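DNA sulfur modification protein DndE (PDB 4LRV) probably takes part in DNA phosphorothioation, the replacement of a backbone phosphate oxygen by sulfur, and is thought to bind DNA. Local coordinates at residues 3-9 / 60-66; 35-40 / 97-102; 43-47 / 92-97. One frame throughout, in Å; residues are numbered along the deposited sequence.

Contact 1: residues 3-9 / 60-66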
# COMPACT_ATOMS: atom_id res chain seq x y z
N LEU A 3 -9.94 -0.74 -26.11
CA LEU A 3 -9.69 0.52 -25.46
C LEU A 3 -8.34 1.03 -25.95
O LEU A 3 -7.40 0.26 -26.11
CB LEU A 3 -9.66 0.34 -23.95
CG LEU A 3 -10.93 0.57 -23.15
CD1 LEU A 3 -10.67 0.35 -21.67
CD2 LEU A 3 -11.55 1.93 -23.40
N PRO A 4 -8.24 2.35 -26.19
CA PRO A 4 -6.99 2.90 -26.69
C PRO A 4 -5.91 2.87 -25.61
O PRO A 4 -6.17 2.45 -24.49
CB PRO A 4 -7.36 4.35 -27.04
CG PRO A 4 -8.51 4.65 -26.21
CD PRO A 4 -9.28 3.38 -26.05
N ASN A 5 -4.70 3.32 -25.95
CA ASN A 5 -3.59 3.41 -25.00
C ASN A 5 -3.84 4.47 -23.91
O ASN A 5 -3.32 4.35 -22.80
CB ASN A 5 -2.28 3.71 -25.73
CG ASN A 5 -2.25 5.10 -26.36
OD1 ASN A 5 -1.27 5.85 -26.21
ND2 ASN A 5 -3.33 5.47 -27.06
N ARG A 6 -4.60 5.50 -24.25
CA ARG A 6 -4.92 6.56 -23.29
C ARG A 6 -6.30 7.18 -23.52
O ARG A 6 -6.82 7.18 -24.63
CB ARG A 6 -3.82 7.63 -23.25
CG ARG A 6 -3.44 8.19 -24.59
CD ARG A 6 -2.47 9.33 -24.42
NE ARG A 6 -1.08 8.96 -24.68
CZ ARG A 6 -0.18 9.81 -25.17
NH1 ARG A 6 -0.52 11.06 -25.45
NH2 ARG A 6 1.07 9.41 -25.40
N MSE A 7 -6.89 7.69 -22.44
CA MSE A 7 -8.23 8.25 -22.53
C MSE A 7 -8.48 9.28 -21.46
O MSE A 7 -7.72 9.38 -20.50
CB MSE A 7 -9.29 7.15 -22.42
CG MSE A 7 -9.21 6.33 -21.17
SE MSE A 7 -8.63 4.50 -21.52
CE MSE A 7 -6.76 4.81 -21.66
N ALA A 8 -9.56 10.03 -21.64
CA ALA A 8 -10.00 11.04 -20.69
C ALA A 8 -11.43 10.77 -20.22
O ALA A 8 -12.21 10.14 -20.93
CB ALA A 8 -9.89 12.44 -21.31
N LEU A 9 -11.76 11.25 -19.02
CA LEU A 9 -13.14 11.26 -18.54
C LEU A 9 -13.79 12.61 -18.86
O LEU A 9 -13.18 13.47 -19.49
CB LEU A 9 -13.18 10.99 -17.04
CG LEU A 9 -12.81 9.54 -16.69
CD1 LEU A 9 -12.68 9.34 -15.20
CD2 LEU A 9 -13.84 8.59 -17.27
N VAL A 60 -5.55 13.49 -20.12
CA VAL A 60 -5.56 12.25 -20.91
C VAL A 60 -4.51 11.30 -20.31
O VAL A 60 -3.32 11.42 -20.59
CB VAL A 60 -5.24 12.50 -22.41
CG1 VAL A 60 -5.38 11.21 -23.19
CG2 VAL A 60 -6.13 13.57 -23.01
N LEU A 61 -4.96 10.38 -19.46
CA LEU A 61 -4.03 9.46 -18.79
C LEU A 61 -3.93 8.14 -19.51
O LEU A 61 -4.87 7.72 -20.17
CB LEU A 61 -4.47 9.21 -17.35
CG LEU A 61 -4.74 10.45 -16.50
CD1 LEU A 61 -5.39 10.05 -15.21
CD2 LEU A 61 -3.46 11.27 -16.27
N ASP A 62 -2.79 7.49 -19.39
CA ASP A 62 -2.61 6.13 -19.89
C ASP A 62 -3.65 5.17 -19.34
O ASP A 62 -4.03 5.24 -18.17
CB ASP A 62 -1.22 5.60 -19.53
CG ASP A 62 -0.11 6.46 -20.06
OD1 ASP A 62 -0.27 7.08 -21.13
OD2 ASP A 62 0.94 6.52 -19.39
N LYS A 63 -4.08 4.25 -20.19
CA LYS A 63 -4.97 3.17 -19.77
C LYS A 63 -4.50 2.45 -18.51
O LYS A 63 -5.30 2.10 -17.66
CB LYS A 63 -5.15 2.16 -20.91
CG LYS A 63 -6.24 1.13 -20.63
CD LYS A 63 -6.66 0.40 -21.90
CE LYS A 63 -5.51 -0.39 -22.52
NZ LYS A 63 -5.68 -0.50 -23.98
N ILE A 64 -3.19 2.27 -18.39
CA ILE A 64 -2.63 1.52 -17.26
C ILE A 64 -2.76 2.33 -15.99
O ILE A 64 -3.02 1.79 -14.91
CB ILE A 64 -1.17 1.13 -17.49
CG1 ILE A 64 -0.95 0.70 -18.94
CG2 ILE A 64 -0.78 0.01 -16.52
CD1 ILE A 64 0.40 0.02 -19.18
N THR A 65 -2.58 3.64 -16.12
CA THR A 65 -2.79 4.56 -15.02
C THR A 65 -4.23 4.47 -14.52
O THR A 65 -4.46 4.35 -13.32
CB THR A 65 -2.49 6.01 -15.42
OG1 THR A 65 -1.21 6.07 -16.08
CG2 THR A 65 -2.46 6.89 -14.21
N TRP A 66 -5.19 4.54 -15.45
CA TRP A 66 -6.59 4.47 -15.08
C TRP A 66 -6.95 3.11 -14.49
O TRP A 66 -7.57 3.04 -13.42
CB TRP A 66 -7.51 4.72 -16.27
CG TRP A 66 -7.66 6.16 -16.71
CD1 TRP A 66 -7.29 6.68 -17.91
CD2 TRP A 66 -8.27 7.23 -15.97
NE1 TRP A 66 -7.60 8.01 -17.96
CE2 TRP A 66 -8.21 8.38 -16.79
CE3 TRP A 66 -8.85 7.34 -14.70
CZ2 TRP A 66 -8.71 9.62 -16.38
CZ3 TRP A 66 -9.35 8.58 -14.30
CH2 TRP A 66 -9.26 9.70 -15.14
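The ammonium NZ of Lys63 is gripped by two successive backbone carbonyls. Lys63 NZ lies 2.8 Å from Leu3 O and 3.0 Å from Pro4 O, above the carbonyl plane in both cases. The lysine chain leaves with CG anti to the backbone N (chi1 -171°) and bends at chi3, which brings NZ to these two oxygens. On the way CD brushes Leu3 CB. Glu75 of helix 71-81 is a weak, long ion-pair partner of NZ and accepts a bond from Leu3 N. It probably offsets part of the lysine charge.

The backbone of the same lysine is also held. Lys63 N donates to Asn5 O at 2.7 Å in a nearly straight bond.

Strands 6-7 and 61-62 form a short antiparallel ladder. Met7, a selenomethionine, and Leu61 are its hydrogen-bonded pair. Met7 N reaches Leu61 O at 3.0 Å, and the return bond, Leu61 N to Met7 O, is weak. The order strand 6-7, helix 11-23, helix 28-40 recalls the ribbon-helix-helix proteins of the MetJ repressor clan. In those proteins the strand pairs with its copy in a second subunit, whereas here it pairs within one chain.

Met7 O also accepts Trp66 NE1 at 2.9 Å, which ties the indole to the strand. Met7 CG packs against Trp66 CD1, and its selenium makes an oblique Met-aromatic contact. Leu9 CD1 meets the six-membered end of the indole at Trp66 CH2 (3.4 Å). Leu61 CD1 lies over one indole face, toward its rim.

Arg6 and Asp62 are the non-hydrogen-bonded pair. Arg6 NE and Asp62 OD1 are 4.1 Å apart and the oxygen lies well out of the guanidinium plane, so only the opposite charges are near each other. Arg6 bridges to Glu41 of the second subunit, and Asp62 to Arg38 of that same subunit.

Contact 2: residues 35-40 / 97-102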
# COMPACT_ATOMS: atom_id res chain seq x y z
N ALA A 35 -15.81 2.93 -9.31
CA ALA A 35 -17.03 3.45 -9.92
C ALA A 35 -17.45 2.57 -11.10
O ALA A 35 -18.59 2.12 -11.16
CB ALA A 35 -16.82 4.87 -10.34
N PHE A 36 -16.53 2.30 -12.03
CA PHE A 36 -16.80 1.41 -13.15
C PHE A 36 -17.48 0.11 -12.71
O PHE A 36 -18.52 -0.27 -13.25
CB PHE A 36 -15.53 1.10 -13.95
CG PHE A 36 -15.77 0.26 -15.18
CD1 PHE A 36 -16.31 0.82 -16.33
CD2 PHE A 36 -15.47 -1.10 -15.19
CE1 PHE A 36 -16.54 0.05 -17.46
CE2 PHE A 36 -15.71 -1.89 -16.33
CZ PHE A 36 -16.25 -1.30 -17.46
N PHE A 37 -16.88 -0.58 -11.74
CA PHE A 37 -17.41 -1.89 -11.32
C PHE A 37 -18.71 -1.83 -10.51
O PHE A 37 -19.49 -2.77 -10.56
CB PHE A 37 -16.36 -2.75 -10.62
CG PHE A 37 -15.30 -3.26 -11.55
CD1 PHE A 37 -15.64 -4.06 -12.63
CD2 PHE A 37 -13.96 -2.93 -11.35
CE1 PHE A 37 -14.67 -4.52 -13.51
CE2 PHE A 37 -12.98 -3.39 -12.22
CZ PHE A 37 -13.34 -4.19 -13.31
N ARG A 38 -18.96 -0.73 -9.79
CA ARG A 38 -20.21 -0.66 -9.07
C ARG A 38 -21.33 -0.31 -10.06
O ARG A 38 -22.48 -0.68 -9.88
CB ARG A 38 -20.13 0.28 -7.85
CG ARG A 38 -20.59 1.71 -8.06
CD ARG A 38 -20.91 2.39 -6.72
NE ARG A 38 -19.75 2.42 -5.82
CZ ARG A 38 -18.93 3.47 -5.67
NH1 ARG A 38 -19.12 4.59 -6.37
NH2 ARG A 38 -17.91 3.40 -4.82
N SER A 39 -20.95 0.37 -11.12
CA SER A 39 -21.89 0.69 -12.18
C SER A 39 -22.24 -0.57 -12.99
O SER A 39 -23.40 -0.88 -13.24
CB SER A 39 -21.27 1.73 -13.08
OG SER A 39 -22.17 2.11 -14.07
N VAL A 40 -21.21 -1.29 -13.37
CA VAL A 40 -21.34 -2.43 -14.26
C VAL A 40 -22.05 -3.65 -13.63
O VAL A 40 -22.63 -4.46 -14.34
CB VAL A 40 -19.96 -2.74 -14.87
CG1 VAL A 40 -19.54 -4.18 -14.72
CG2 VAL A 40 -19.87 -2.20 -16.29
N HIS A 97 -19.91 4.54 -17.65
CA HIS A 97 -19.90 3.69 -16.49
C HIS A 97 -19.17 4.28 -15.29
O HIS A 97 -19.60 4.10 -14.15
CB HIS A 97 -19.33 2.30 -16.82
CG HIS A 97 -20.37 1.32 -17.26
ND1 HIS A 97 -20.37 0.76 -18.52
CD2 HIS A 97 -21.46 0.84 -16.63
CE1 HIS A 97 -21.41 -0.05 -18.63
NE2 HIS A 97 -22.09 -0.02 -17.50
N VAL A 98 -18.07 4.99 -15.52
CA VAL A 98 -17.37 5.62 -14.40
C VAL A 98 -18.26 6.71 -13.80
O VAL A 98 -18.41 6.79 -12.57
CB VAL A 98 -15.97 6.15 -14.79
CG1 VAL A 98 -15.33 6.86 -13.62
CG2 VAL A 98 -15.08 4.99 -15.19
N GLU A 99 -18.88 7.50 -14.67
CA GLU A 99 -19.81 8.57 -14.25
C GLU A 99 -20.98 8.01 -13.46
O GLU A 99 -21.31 8.51 -12.39
CB GLU A 99 -20.31 9.35 -15.46
CG GLU A 99 -21.43 10.34 -15.20
CD GLU A 99 -22.16 10.76 -16.49
OE1 GLU A 99 -21.90 10.15 -17.56
OE2 GLU A 99 -22.98 11.72 -16.43
N ASP A 100 -21.62 6.97 -14.00
CA ASP A 100 -22.77 6.36 -13.34
C ASP A 100 -22.38 5.82 -11.96
O ASP A 100 -22.98 6.19 -10.96
CB ASP A 100 -23.36 5.26 -14.22
CG ASP A 100 -24.50 4.54 -13.54
OD1 ASP A 100 -25.60 5.12 -13.46
OD2 ASP A 100 -24.28 3.39 -13.08
N GLY A 101 -21.35 4.97 -11.92
CA GLY A 101 -20.76 4.48 -10.67
C GLY A 101 -20.48 5.55 -9.62
O GLY A 101 -20.81 5.36 -8.44
N ILE A 102 -19.88 6.66 -10.03
CA ILE A 102 -19.56 7.76 -9.10
C ILE A 102 -20.75 8.68 -8.75
O ILE A 102 -20.80 9.22 -7.65
CB ILE A 102 -18.35 8.61 -9.58
CG1 ILE A 102 -17.69 9.34 -8.40
CG2 ILE A 102 -18.74 9.59 -10.68
CD1 ILE A 102 -16.73 8.47 -7.61
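Val40 sets its CG2 methyl over the centre of the His97 ring, 3.4 Å from the ring centroid, in a CH-pi contact. The two side chains cross at about a right angle. Phe36 comes to the same histidine nearer its root. With CG anti to the backbone N (chi1 -176°), its ring lies beside the histidine, and Phe36 CD1 packs on His97 CB at 3.4 Å. The two rings meet obliquely.

Ser39 OG sits at the edge of the imidazole, near CD2. Ser39 OG donates to Asp100 OD2 at 2.7 Å, on the anti side of the carboxylate and a little out of its plane. This bond probably fixes the rotation of the hydroxyl.

At the crossing point the backbones come very close. Gly101 CA lies 3.2 Å from Ala35 O in a CA-H...O contact. The absence of a side chain on Gly101 lets that oxygen come this near. Ala35 CB fits against Val98 O and Ile102 CB.

Arg38 runs alongside Gly101, its chain bent at chi3. Arg38 NH1 donates to Gly101 O at 2.8 Å. The oxygen lies in the guanidinium plane, while the nitrogen stands above the carbonyl plane. A leucine in place of Arg38 would probably leave Gly101 O without this donor and the crossing without this polar tie.

The axes of segments 35-40 and 97-102, on helices 28-40 and 87-103, cross at 83° and come within 6.9 Å. So close a crossing is typical of helices that meet through small residues, here Ala35 and Gly101, in the buried core of a mainly helical domain.

Contact 3: residues 43-47 / 92-97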
# COMPACT_ATOMS: atom_id res chain seq x y z
N GLU A 43 -27.81 -1.94 -13.19
CA GLU A 43 -28.74 -1.94 -14.34
C GLU A 43 -28.32 -0.96 -15.41
O GLU A 43 -28.72 -1.10 -16.57
CB GLU A 43 -30.13 -1.55 -13.88
CG GLU A 43 -30.57 -2.26 -12.62
CD GLU A 43 -31.00 -1.31 -11.52
OE1 GLU A 43 -30.53 -1.50 -10.39
OE2 GLU A 43 -31.78 -0.36 -11.79
N PHE A 44 -27.51 0.02 -15.05
CA PHE A 44 -27.06 0.98 -16.02
C PHE A 44 -26.34 0.29 -17.18
O PHE A 44 -25.59 -0.66 -16.97
CB PHE A 44 -26.17 2.04 -15.38
CG PHE A 44 -25.64 3.04 -16.36
CD1 PHE A 44 -26.35 4.18 -16.66
CD2 PHE A 44 -24.43 2.80 -17.02
CE1 PHE A 44 -25.87 5.10 -17.58
CE2 PHE A 44 -23.94 3.70 -17.95
CZ PHE A 44 -24.67 4.86 -18.23
N ARG A 45 -26.60 0.76 -18.40
CA ARG A 45 -25.91 0.30 -19.59
C ARG A 45 -25.77 1.46 -20.56
O ARG A 45 -26.73 2.20 -20.82
CB ARG A 45 -26.67 -0.84 -20.28
CG ARG A 45 -26.62 -2.20 -19.59
CD ARG A 45 -25.22 -2.78 -19.57
NE ARG A 45 -25.20 -4.10 -18.94
CZ ARG A 45 -25.15 -4.32 -17.63
NH1 ARG A 45 -25.14 -3.31 -16.77
NH2 ARG A 45 -25.14 -5.57 -17.17
N TYR A 46 -24.57 1.62 -21.10
CA TYR A 46 -24.35 2.58 -22.15
C TYR A 46 -25.09 2.16 -23.42
O TYR A 46 -25.24 0.97 -23.71
CB TYR A 46 -22.85 2.72 -22.44
CG TYR A 46 -22.54 3.62 -23.61
CD1 TYR A 46 -22.42 3.10 -24.89
CD2 TYR A 46 -22.40 4.99 -23.44
CE1 TYR A 46 -22.15 3.92 -25.97
CE2 TYR A 46 -22.13 5.83 -24.52
CZ TYR A 46 -22.00 5.28 -25.78
OH TYR A 46 -21.73 6.09 -26.86
N SER A 47 -25.54 3.15 -24.19
CA SER A 47 -26.09 2.90 -25.50
C SER A 47 -25.77 4.12 -26.38
O SER A 47 -26.00 5.25 -25.97
CB SER A 47 -27.59 2.64 -25.42
OG SER A 47 -28.06 2.04 -26.61
N LYS A 92 -16.44 6.00 -24.67
CA LYS A 92 -17.68 6.61 -24.15
C LYS A 92 -18.37 5.66 -23.16
O LYS A 92 -18.82 6.09 -22.10
CB LYS A 92 -18.63 6.96 -25.29
CG LYS A 92 -18.18 8.14 -26.15
CD LYS A 92 -19.00 8.25 -27.43
CE LYS A 92 -18.86 9.64 -28.06
NZ LYS A 92 -19.42 9.70 -29.44
N ALA A 93 -18.42 4.37 -23.50
CA ALA A 93 -19.04 3.37 -22.63
C ALA A 93 -18.31 3.23 -21.29
O ALA A 93 -18.96 3.24 -20.25
CB ALA A 93 -19.12 2.03 -23.33
N TRP A 94 -16.98 3.11 -21.33
CA TRP A 94 -16.16 3.08 -20.10
C TRP A 94 -16.38 4.34 -19.26
O TRP A 94 -16.60 4.25 -18.06
CB TRP A 94 -14.65 2.88 -20.39
CG TRP A 94 -13.76 3.17 -19.18
CD1 TRP A 94 -13.61 2.39 -18.08
CD2 TRP A 94 -12.95 4.34 -18.95
NE1 TRP A 94 -12.75 2.98 -17.18
CE2 TRP A 94 -12.33 4.18 -17.69
CE3 TRP A 94 -12.68 5.50 -19.69
CZ2 TRP A 94 -11.47 5.14 -17.15
CZ3 TRP A 94 -11.83 6.45 -19.15
CH2 TRP A 94 -11.23 6.26 -17.89
N ALA A 95 -16.34 5.50 -19.90
CA ALA A 95 -16.58 6.78 -19.22
C ALA A 95 -17.99 6.90 -18.64
O ALA A 95 -18.15 7.32 -17.50
CB ALA A 95 -16.29 7.95 -20.16
N ALA A 96 -19.00 6.53 -19.41
CA ALA A 96 -20.37 6.57 -18.94
C ALA A 96 -20.52 5.73 -17.66
O ALA A 96 -21.18 6.16 -16.71
CB ALA A 96 -21.33 6.10 -20.02
N HIS A 97 -19.91 4.54 -17.65
CA HIS A 97 -19.90 3.69 -16.49
C HIS A 97 -19.17 4.28 -15.29
O HIS A 97 -19.60 4.10 -14.15
CB HIS A 97 -19.33 2.30 -16.82
CG HIS A 97 -20.37 1.32 -17.26
ND1 HIS A 97 -20.37 0.76 -18.52
CD2 HIS A 97 -21.46 0.84 -16.63
CE1 HIS A 97 -21.41 -0.05 -18.63
NE2 HIS A 97 -22.09 -0.02 -17.50
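Aromatic contact joins Phe44 and His97 in a T-shaped pair. The edge of the phenyl ring, at CD2 and CE2, points at the imidazole face, with centroids 5.3 Å apart and planes at 81°. This is the face opposite the one that Val40 covers, so the imidazole is sandwiched.

Apolar contact is carried mostly by Tyr46. Its CG is anti to the backbone N (chi1 175°), which lays one ring face on the helix backbone, with Tyr46 CG 3.6 Å from Ala93 CA. Ala96 CB touches both aromatic residues, at Tyr46 CD2 (3.8 Å) and Phe44 CZ (4.0 Å). Lys92 sends its aliphatic CB and CD past the phenol oxygen. In this way the loop that leaves helix 28-40 folds back along helix 87-103, and two small alanines let the rings come close to the helix.

No hydrogen bond runs between the two segments. The polar groups are served separately. Tyr46 OH bonds to Asp51, and Tyr46 N to the hydroxyl of Tyr82. His97 ND1 gives a weak bond to Ala93 O within the helix. Arg45 NH1 turns back to Phe44 O at 2.7 Å and also reaches Ser42 O.

Overall arrangement
Contacts 2 and 3 are neighbours, with centres about 8 Å apart. Both use helix 87-103 and share His97. Contact 3 is nested inside the loop closed by contact 2. Contact 1 lies across the chain's centre, about 16 Å from the centre of each of the others. Trp94, on the same helix, spans the gap. Trp94 CZ3 is 3.5 Å from Leu9 CD2, and Trp94 CD1 is 3.6 Å from Phe36 CD1. The Trp94 ring also meets Trp66 edge-to-face. Leu9 CD1 packs on Val98 CG1 at 4.0 Å. Helix 87-103 thus joins all three contacts. Contact 1 also meets the second and third subunits, and contact 2 packs on the fourth.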